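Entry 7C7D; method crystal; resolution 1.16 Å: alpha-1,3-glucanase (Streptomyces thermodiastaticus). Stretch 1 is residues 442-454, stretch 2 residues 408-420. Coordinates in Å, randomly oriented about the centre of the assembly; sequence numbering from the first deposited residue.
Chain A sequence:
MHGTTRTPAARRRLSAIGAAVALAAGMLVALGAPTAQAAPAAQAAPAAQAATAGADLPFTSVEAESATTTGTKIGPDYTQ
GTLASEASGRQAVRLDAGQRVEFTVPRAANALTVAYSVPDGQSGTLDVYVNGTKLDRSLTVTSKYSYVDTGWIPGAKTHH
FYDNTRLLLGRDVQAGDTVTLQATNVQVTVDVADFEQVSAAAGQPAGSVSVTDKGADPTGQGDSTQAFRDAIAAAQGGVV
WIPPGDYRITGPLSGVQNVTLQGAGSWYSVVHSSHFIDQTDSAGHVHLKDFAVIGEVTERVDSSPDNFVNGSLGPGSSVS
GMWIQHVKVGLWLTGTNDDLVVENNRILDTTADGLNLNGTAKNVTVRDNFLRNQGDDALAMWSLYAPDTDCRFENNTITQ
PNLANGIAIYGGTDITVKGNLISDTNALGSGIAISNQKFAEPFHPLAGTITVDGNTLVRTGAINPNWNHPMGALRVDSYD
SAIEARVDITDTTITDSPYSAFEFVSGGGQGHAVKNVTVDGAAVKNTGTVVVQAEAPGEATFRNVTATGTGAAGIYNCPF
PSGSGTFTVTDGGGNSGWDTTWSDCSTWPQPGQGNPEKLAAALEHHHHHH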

ATOM      1  N   PRO A 442      22.645   7.965   9.809  1.00 28.23           N
ATOM      2  CA  PRO A 442      22.105   9.097  10.569  1.00 25.56           C
ATOM      3  C   PRO A 442      20.618   9.294  10.318  1.00 22.05           C
ATOM      4  O   PRO A 442      20.181   9.445   9.178  1.00 22.54           O
ATOM      5  CB  PRO A 442      22.900  10.284  10.026  1.00 27.62           C
ATOM      6  CG  PRO A 442      23.194   9.911   8.620  1.00 28.76           C
ATOM      7  CD  PRO A 442      23.387   8.415   8.615  1.00 29.34           C
ATOM      8  N   PHE A 443      19.851   9.292  11.400  1.00 20.13           N
ATOM      9  CA  PHE A 443      18.406   9.428  11.356  1.00 18.62           C
ATOM     10  C   PHE A 443      18.005  10.828  11.797  1.00 18.10           C
ATOM     11  O   PHE A 443      18.645  11.436  12.658  1.00 20.94           O
ATOM     12  CB  PHE A 443      17.776   8.395  12.287  1.00 18.44           C
ATOM     13  CG  PHE A 443      16.276   8.466  12.364  1.00 16.08           C
ATOM     14  CD1 PHE A 443      15.489   8.092  11.280  1.00 16.57           C
ATOM     15  CD2 PHE A 443      15.647   8.886  13.528  1.00 16.21           C
ATOM     16  CE1 PHE A 443      14.101   8.149  11.352  1.00 15.96           C
ATOM     17  CE2 PHE A 443      14.262   8.933  13.610  1.00 15.89           C
ATOM     18  CZ  PHE A 443      13.490   8.566  12.523  1.00 15.49           C
ATOM     19  N   HIS A 444      16.939  11.339  11.194  1.00 16.93           N
ATOM     20  CA  HIS A 444      16.433  12.674  11.518  1.00 16.05           C
ATOM     21  C   HIS A 444      15.043  12.562  12.118  1.00 14.95           C
ATOM     22  O   HIS A 444      14.068  12.323  11.388  1.00 14.91           O
ATOM     23  CB  HIS A 444      16.429  13.541  10.267  1.00 17.93           C
ATOM     24  CG  HIS A 444      17.807  13.796   9.754  1.00 20.83           C
ATOM     25  ND1 HIS A 444      18.525  14.924  10.087  1.00 23.03           N
ATOM     26  CD2 HIS A 444      18.632  13.033   8.997  1.00 22.00           C
ATOM     27  CE1 HIS A 444      19.722  14.860   9.529  1.00 22.60           C
ATOM     28  NE2 HIS A 444      19.812  13.723   8.863  1.00 23.82           N
ATOM     29  N   PRO A 445      14.904  12.717  13.433  1.00 14.41           N
ATOM     30  CA  PRO A 445      13.598  12.521  14.075  1.00 14.31           C
ATOM     31  C   PRO A 445      12.568  13.547  13.626  1.00 13.49           C
ATOM     32  O   PRO A 445      12.876  14.566  13.006  1.00 14.16           O
ATOM     33  CB  PRO A 445      13.907  12.670  15.567  1.00 16.46           C
ATOM     34  CG  PRO A 445      15.373  12.432  15.689  1.00 17.92           C
ATOM     35  CD  PRO A 445      15.983  12.930  14.413  1.00 16.63           C
ATOM     36  N   LEU A 446      11.310  13.248  13.960  1.00 13.11           N
ATOM     37  CA  LEU A 446      10.193  14.111  13.592  1.00 12.83           C
ATOM     38  C   LEU A 446      10.448  15.548  14.034  1.00 12.65           C
ATOM     39  O   LEU A 446      10.897  15.802  15.158  1.00 13.69           O
ATOM     40  CB  LEU A 446       8.917  13.600  14.264  1.00 12.57           C
ATOM     41  CG  LEU A 446       8.487  12.178  13.892  1.00 12.38           C
ATOM     42  CD1 LEU A 446       7.544  11.615  14.949  1.00 13.39           C
ATOM     43  CD2 LEU A 446       7.835  12.138  12.517  1.00 12.50           C
ATOM     44  N   ALA A 447      10.161  16.490  13.136  1.00 13.41           N
ATOM     45  CA  ALA A 447      10.374  17.903  13.421  1.00 13.45           C
ATOM     46  C   ALA A 447       9.295  18.733  12.738  1.00 12.87           C
ATOM     47  O   ALA A 447       8.688  18.318  11.746  1.00 13.73           O
ATOM     48  CB  ALA A 447      11.759  18.381  12.964  1.00 15.22           C
ATOM     49  N   GLY A 448       9.088  19.933  13.269  1.00 14.31           N
ATOM     50  CA  GLY A 448       8.101  20.834  12.693  1.00 14.85           C
ATOM     51  C   GLY A 448       6.707  20.389  13.050  1.00 14.53           C
ATOM     52  O   GLY A 448       6.405  20.135  14.220  1.00 15.93           O
ATOM     53  N   THR A 449       5.849  20.281  12.040  1.00 14.06           N
ATOM     54  CA  THR A 449       4.460  19.882  12.219  1.00 14.25           C
ATOM     55  C   THR A 449       4.192  18.647  11.377  1.00 13.73           C
ATOM     56  O   THR A 449       4.512  18.618  10.185  1.00 15.78           O
ATOM     57  CB  THR A 449       3.525  21.009  11.780  1.00 17.39           C
ATOM     58  OG1 THR A 449       3.816  22.184  12.544  1.00 19.46           O
ATOM     59  CG2 THR A 449       2.064  20.630  12.001  1.00 19.42           C
ATOM     60  N   ILE A 450       3.607  17.632  11.995  1.00 12.22           N
ATOM     61  CA  ILE A 450       3.142  16.451  11.285  1.00 11.49           C
ATOM     62  C   ILE A 450       1.627  16.546  11.233  1.00 11.71           C
ATOM     63  O   ILE A 450       0.962  16.506  12.275  1.00 13.28           O
ATOM     64  CB  ILE A 450       3.582  15.153  11.975  1.00 12.58           C
ATOM     65  CG1 ILE A 450       5.072  15.199  12.362  1.00 14.51           C
ATOM     66  CG2 ILE A 450       3.267  13.964  11.087  1.00 13.45           C
ATOM     67  CD1 ILE A 450       6.034  15.354  11.187  1.00 15.24           C
ATOM     68  N   THR A 451       1.088  16.681  10.028  1.00 11.40           N
ATOM     69  CA  THR A 451      -0.336  16.882   9.819  1.00 12.02           C
ATOM     70  C   THR A 451      -0.948  15.575   9.335  1.00 11.09           C
ATOM     71  O   THR A 451      -0.619  15.099   8.248  1.00 12.72           O
ATOM     72  CB  THR A 451      -0.538  17.979   8.772  1.00 14.03           C
ATOM     73  OG1 THR A 451       0.048  19.206   9.231  1.00 16.60           O
ATOM     74  CG2 THR A 451      -2.008  18.203   8.496  1.00 16.26           C
ATOM     75  N   VAL A 452      -1.828  15.001  10.139  1.00 10.81           N
ATOM     76  CA  VAL A 452      -2.474  13.730   9.832  1.00 10.63           C
ATOM     77  C   VAL A 452      -3.972  14.016   9.786  1.00 10.65           C
ATOM     78  O   VAL A 452      -4.643  14.028  10.818  1.00 11.84           O
ATOM     79  CB  VAL A 452      -2.125  12.661  10.873  1.00 11.19           C
ATOM     80  CG1 VAL A 452      -2.754  11.318  10.509  1.00 12.38           C
ATOM     81  CG2 VAL A 452      -0.604  12.542  11.039  1.00 12.74           C
ATOM     82  N   ASP A 453      -4.511  14.271   8.591  1.00 10.53           N
ATOM     83  CA  ASP A 453      -5.847  14.849   8.452  1.00 10.62           C
ATOM     84  C   ASP A 453      -6.716  14.049   7.491  1.00 10.69           C
ATOM     85  O   ASP A 453      -6.291  13.737   6.378  1.00 11.66           O
ATOM     86  CB  ASP A 453      -5.755  16.285   7.929  1.00 13.28           C
ATOM     87  CG  ASP A 453      -7.124  16.889   7.672  1.00 15.89           C
ATOM     88  OD1 ASP A 453      -7.895  17.064   8.644  1.00 17.30           O
ATOM     89  OD2 ASP A 453      -7.450  17.156   6.503  1.00 21.33           O
ATOM     90  N   GLY A 454      -7.950  13.761   7.897  1.00 10.77           N
ATOM     91  CA  GLY A 454      -8.917  13.236   6.949  1.00 10.88           C
ATOM     92  C   GLY A 454      -8.730  11.795   6.529  1.00 10.42           C
ATOM     93  O   GLY A 454      -9.264  11.394   5.495  1.00 12.26           O
TER
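Stretch 2, residues 408-420: AIYGGTDITVKGN

Stretch 2 lies alongside stretch 1 as a parallel neighbour. The strand ending at Lys418 runs beside the strand ending at Asp453, with 5° between their directions and a closest axial approach of 4.7 Å. Both stretches turn a corner, stretch 1 at Gly448 and stretch 2 at Asp414. Stretch 1 spends one more residue on the turn: Ala447 sits beside Thr413, then Thr449 beside Asp414.

Beyond the corner the register is simple: Thr451 faces Thr416, Val452 faces Val417 and Asp453 faces Lys418. Thr451 N donates to Ile415 O (2.9 Å), and Val417 N to Thr451 O (2.8 Å). Asp453 N donates to Val417 O (3.0 Å), and Gly419 N to Asp453 O (2.9 Å). Val452 and Val417 share one face of the sheet and are buried. The threonine pair and Asp453 with Lys418 line the other face. There Asp453 OD2 rests 3.3 Å from Lys418 CE, while Lys418 NZ lies 4.3 Å from Asp453 OD2, beyond a salt bridge.

At the corner the side chain of Asp414 fills the space left by Gly448. Asp414 OD1 lies 3.4 Å from Gly448 CA; an ideal CB on that glycine would clash with OD1. Thr449 N donates a hydrogen bond to Asp414 OD1 (2.9 Å). Ile450 CD1 packs against Ile415 CB at 4.1 Å.

Before the corner, Gly411 forms a hollow in stretch 2. A CB there would strike Phe443 CZ and His444 O. Without one, Phe443 CZ approaches Gly411 N to 3.5 Å, and the ring edge meets Tyr410 O, 3.4 Å from Phe443 CE1. Gly412 N donates to His444 O (3.1 Å), and Ala447 N to Gly412 O (2.8 Å). The CA-to-CB bond of Leu446 points away from stretch 2, but the end of the side chain comes nearer, placing Leu446 CD2 3.5 Å from Gly411 O and 4.2 Å from Ile409 CG2. A water joins Pro445 O to Thr413 OG1, 2.8 Å from each.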

ATOM      1  N   ALA A 408       3.722   4.618   7.063  1.00 10.14           N
ATOM      2  CA  ALA A 408       4.674   4.802   8.153  1.00 10.57           C
ATOM      3  C   ALA A 408       5.531   6.023   7.872  1.00 10.11           C
ATOM      4  O   ALA A 408       6.170   6.111   6.816  1.00 11.55           O
ATOM      5  CB  ALA A 408       5.575   3.576   8.310  1.00 12.13           C
ATOM      6  N   ILE A 409       5.558   6.952   8.823  1.00 10.03           N
ATOM      7  CA  ILE A 409       6.422   8.123   8.763  1.00 10.61           C
ATOM      8  C   ILE A 409       7.457   7.967   9.865  1.00 10.65           C
ATOM      9  O   ILE A 409       7.137   8.122  11.050  1.00 11.52           O
ATOM     10  CB  ILE A 409       5.633   9.425   8.954  1.00 11.04           C
ATOM     11  CG1 ILE A 409       4.423   9.486   8.005  1.00 11.59           C
ATOM     12  CG2 ILE A 409       6.561  10.629   8.814  1.00 12.28           C
ATOM     13  CD1 ILE A 409       4.760   9.401   6.530  1.00 12.16           C
ATOM     14  N   TYR A 410       8.700   7.663   9.488  1.00 10.86           N
ATOM     15  CA  TYR A 410       9.796   7.539  10.446  1.00 11.16           C
ATOM     16  C   TYR A 410      10.642   8.801  10.328  1.00 11.45           C
ATOM     17  O   TYR A 410      11.436   8.946   9.395  1.00 12.25           O
ATOM     18  CB  TYR A 410      10.637   6.296  10.171  1.00 11.47           C
ATOM     19  CG  TYR A 410       9.868   5.000  10.078  1.00 11.96           C
ATOM     20  CD1 TYR A 410       9.354   4.369  11.210  1.00 14.16           C
ATOM     21  CD2 TYR A 410       9.686   4.388   8.845  1.00 13.31           C
ATOM     22  CE1 TYR A 410       8.648   3.159  11.095  1.00 14.33           C
ATOM     23  CE2 TYR A 410       9.004   3.200   8.722  1.00 14.93           C
ATOM     24  CZ  TYR A 410       8.490   2.587   9.836  1.00 14.39           C
ATOM     25  OH  TYR A 410       7.814   1.397   9.668  1.00 15.84           O
ATOM     26  N   GLY A 411      10.452   9.725  11.265  1.00 11.45           N
ATOM     27  CA  GLY A 411      11.172  10.982  11.252  1.00 11.44           C
ATOM     28  C   GLY A 411      10.678  11.918  10.158  1.00 11.80           C
ATOM     29  O   GLY A 411       9.613  11.734   9.569  1.00 12.31           O
ATOM     30  N   GLY A 412      11.484  12.941   9.889  1.00 12.61           N
ATOM     31  CA  GLY A 412      11.174  13.906   8.853  1.00 13.29           C
ATOM     32  C   GLY A 412      10.533  15.171   9.400  1.00 12.89           C
ATOM     33  O   GLY A 412      10.162  15.274  10.570  1.00 13.91           O
ATOM     34  N   THR A 413      10.404  16.153   8.508  1.00 13.63           N
ATOM     35  CA  THR A 413      10.045  17.516   8.885  1.00 13.00           C
ATOM     36  C   THR A 413       8.863  17.995   8.058  1.00 12.98           C
ATOM     37  O   THR A 413       8.907  17.941   6.827  1.00 14.44           O
ATOM     38  CB  THR A 413      11.234  18.447   8.648  1.00 15.08           C
ATOM     39  OG1 THR A 413      12.327  18.006   9.455  1.00 16.06           O
ATOM     40  CG2 THR A 413      10.880  19.889   9.007  1.00 15.49           C
ATOM     41  N   ASP A 414       7.816  18.480   8.732  1.00 12.80           N
ATOM     42  CA  ASP A 414       6.693  19.117   8.046  1.00 12.98           C
ATOM     43  C   ASP A 414       6.070  18.165   7.023  1.00 12.96           C
ATOM     44  O   ASP A 414       6.013  18.441   5.823  1.00 14.85           O
ATOM     45  CB  ASP A 414       7.100  20.455   7.413  1.00 14.73           C
ATOM     46  CG  ASP A 414       7.390  21.524   8.448  1.00 16.89           C
ATOM     47  OD1 ASP A 414       6.893  21.422   9.591  1.00 17.08           O
ATOM     48  OD2 ASP A 414       8.122  22.477   8.124  1.00 20.38           O
ATOM     49  N   ILE A 415       5.599  17.033   7.529  1.00 13.16           N
ATOM     50  CA  ILE A 415       5.052  15.951   6.718  1.00 12.20           C
ATOM     51  C   ILE A 415       3.533  15.971   6.826  1.00 11.90           C
ATOM     52  O   ILE A 415       2.978  16.212   7.907  1.00 13.03           O
ATOM     53  CB  ILE A 415       5.607  14.598   7.215  1.00 13.09           C
ATOM     54  CG1 ILE A 415       7.138  14.569   7.170  1.00 16.38           C
ATOM     55  CG2 ILE A 415       4.993  13.437   6.452  1.00 12.77           C
ATOM     56  CD1 ILE A 415       7.709  14.867   5.826  1.00 16.58           C
ATOM     57  N   THR A 416       2.856  15.676   5.717  1.00 11.86           N
ATOM     58  CA  THR A 416       1.402  15.595   5.683  1.00 12.00           C
ATOM     59  C   THR A 416       0.957  14.211   5.231  1.00 10.88           C
ATOM     60  O   THR A 416       1.442  13.692   4.219  1.00 11.83           O
ATOM     61  CB  THR A 416       0.837  16.672   4.754  1.00 13.80           C
ATOM     62  OG1 THR A 416       1.169  17.960   5.285  1.00 16.16           O
ATOM     63  CG2 THR A 416      -0.679  16.562   4.648  1.00 14.59           C
ATOM     64  N   VAL A 417       0.023  13.630   5.978  1.00 10.49           N
ATOM     65  CA  VAL A 417      -0.632  12.373   5.634  1.00 10.87           C
ATOM     66  C   VAL A 417      -2.121  12.690   5.649  1.00 10.12           C
ATOM     67  O   VAL A 417      -2.709  12.859   6.724  1.00 10.73           O
ATOM     68  CB  VAL A 417      -0.280  11.263   6.638  1.00 10.89           C
ATOM     69  CG1 VAL A 417      -1.042   9.984   6.323  1.00 11.25           C
ATOM     70  CG2 VAL A 417       1.220  11.005   6.647  1.00 12.09           C
ATOM     71  N   LYS A 418      -2.734  12.797   4.466  1.00 10.42           N
ATOM     72  CA  LYS A 418      -4.066  13.388   4.352  1.00 11.24           C
ATOM     73  C   LYS A 418      -4.981  12.591   3.432  1.00 10.48           C
ATOM     74  O   LYS A 418      -4.601  12.254   2.311  1.00 11.30           O
ATOM     75  CB  LYS A 418      -3.963  14.831   3.837  1.00 13.69           C
ATOM     76  CG  LYS A 418      -5.304  15.506   3.576  1.00 17.41           C
ATOM     77  CD  LYS A 418      -5.121  16.911   2.993  1.00 23.99           C
ATOM     78  CE  LYS A 418      -5.709  18.006   3.865  1.00 29.92           C
ATOM     79  NZ  LYS A 418      -4.972  19.286   3.663  1.00 33.12           N
ATOM     80  N   GLY A 419      -6.202  12.322   3.890  1.00 10.58           N
ATOM     81  CA  GLY A 419      -7.217  11.814   2.993  1.00 10.87           C
ATOM     82  C   GLY A 419      -7.005  10.412   2.484  1.00 10.26           C
ATOM     83  O   GLY A 419      -7.579  10.056   1.457  1.00 10.93           O
ATOM     84  N   ASN A 420      -6.190   9.603   3.156  1.00 10.02           N
ATOM     85  CA  ASN A 420      -5.939   8.242   2.709  1.00  9.95           C
ATOM     86  C   ASN A 420      -6.982   7.292   3.281  1.00  9.96           C
ATOM     87  O   ASN A 420      -7.498   7.491   4.382  1.00 12.16           O
ATOM     88  CB  ASN A 420      -4.541   7.803   3.138  1.00 10.20           C
ATOM     89  CG  ASN A 420      -3.460   8.709   2.577  1.00  9.77           C
ATOM     90  OD1 ASN A 420      -3.112   8.610   1.396  1.00 10.41           O
ATOM     91  ND2 ASN A 420      -2.929   9.602   3.410  1.00 10.27           N
TER
HETATM   92  O   HOH W   1      13.526  15.740  10.566  1.00 18.27           O
HETATM   93  O   HOH W   2       6.075  23.476  11.248  1.00 22.66           O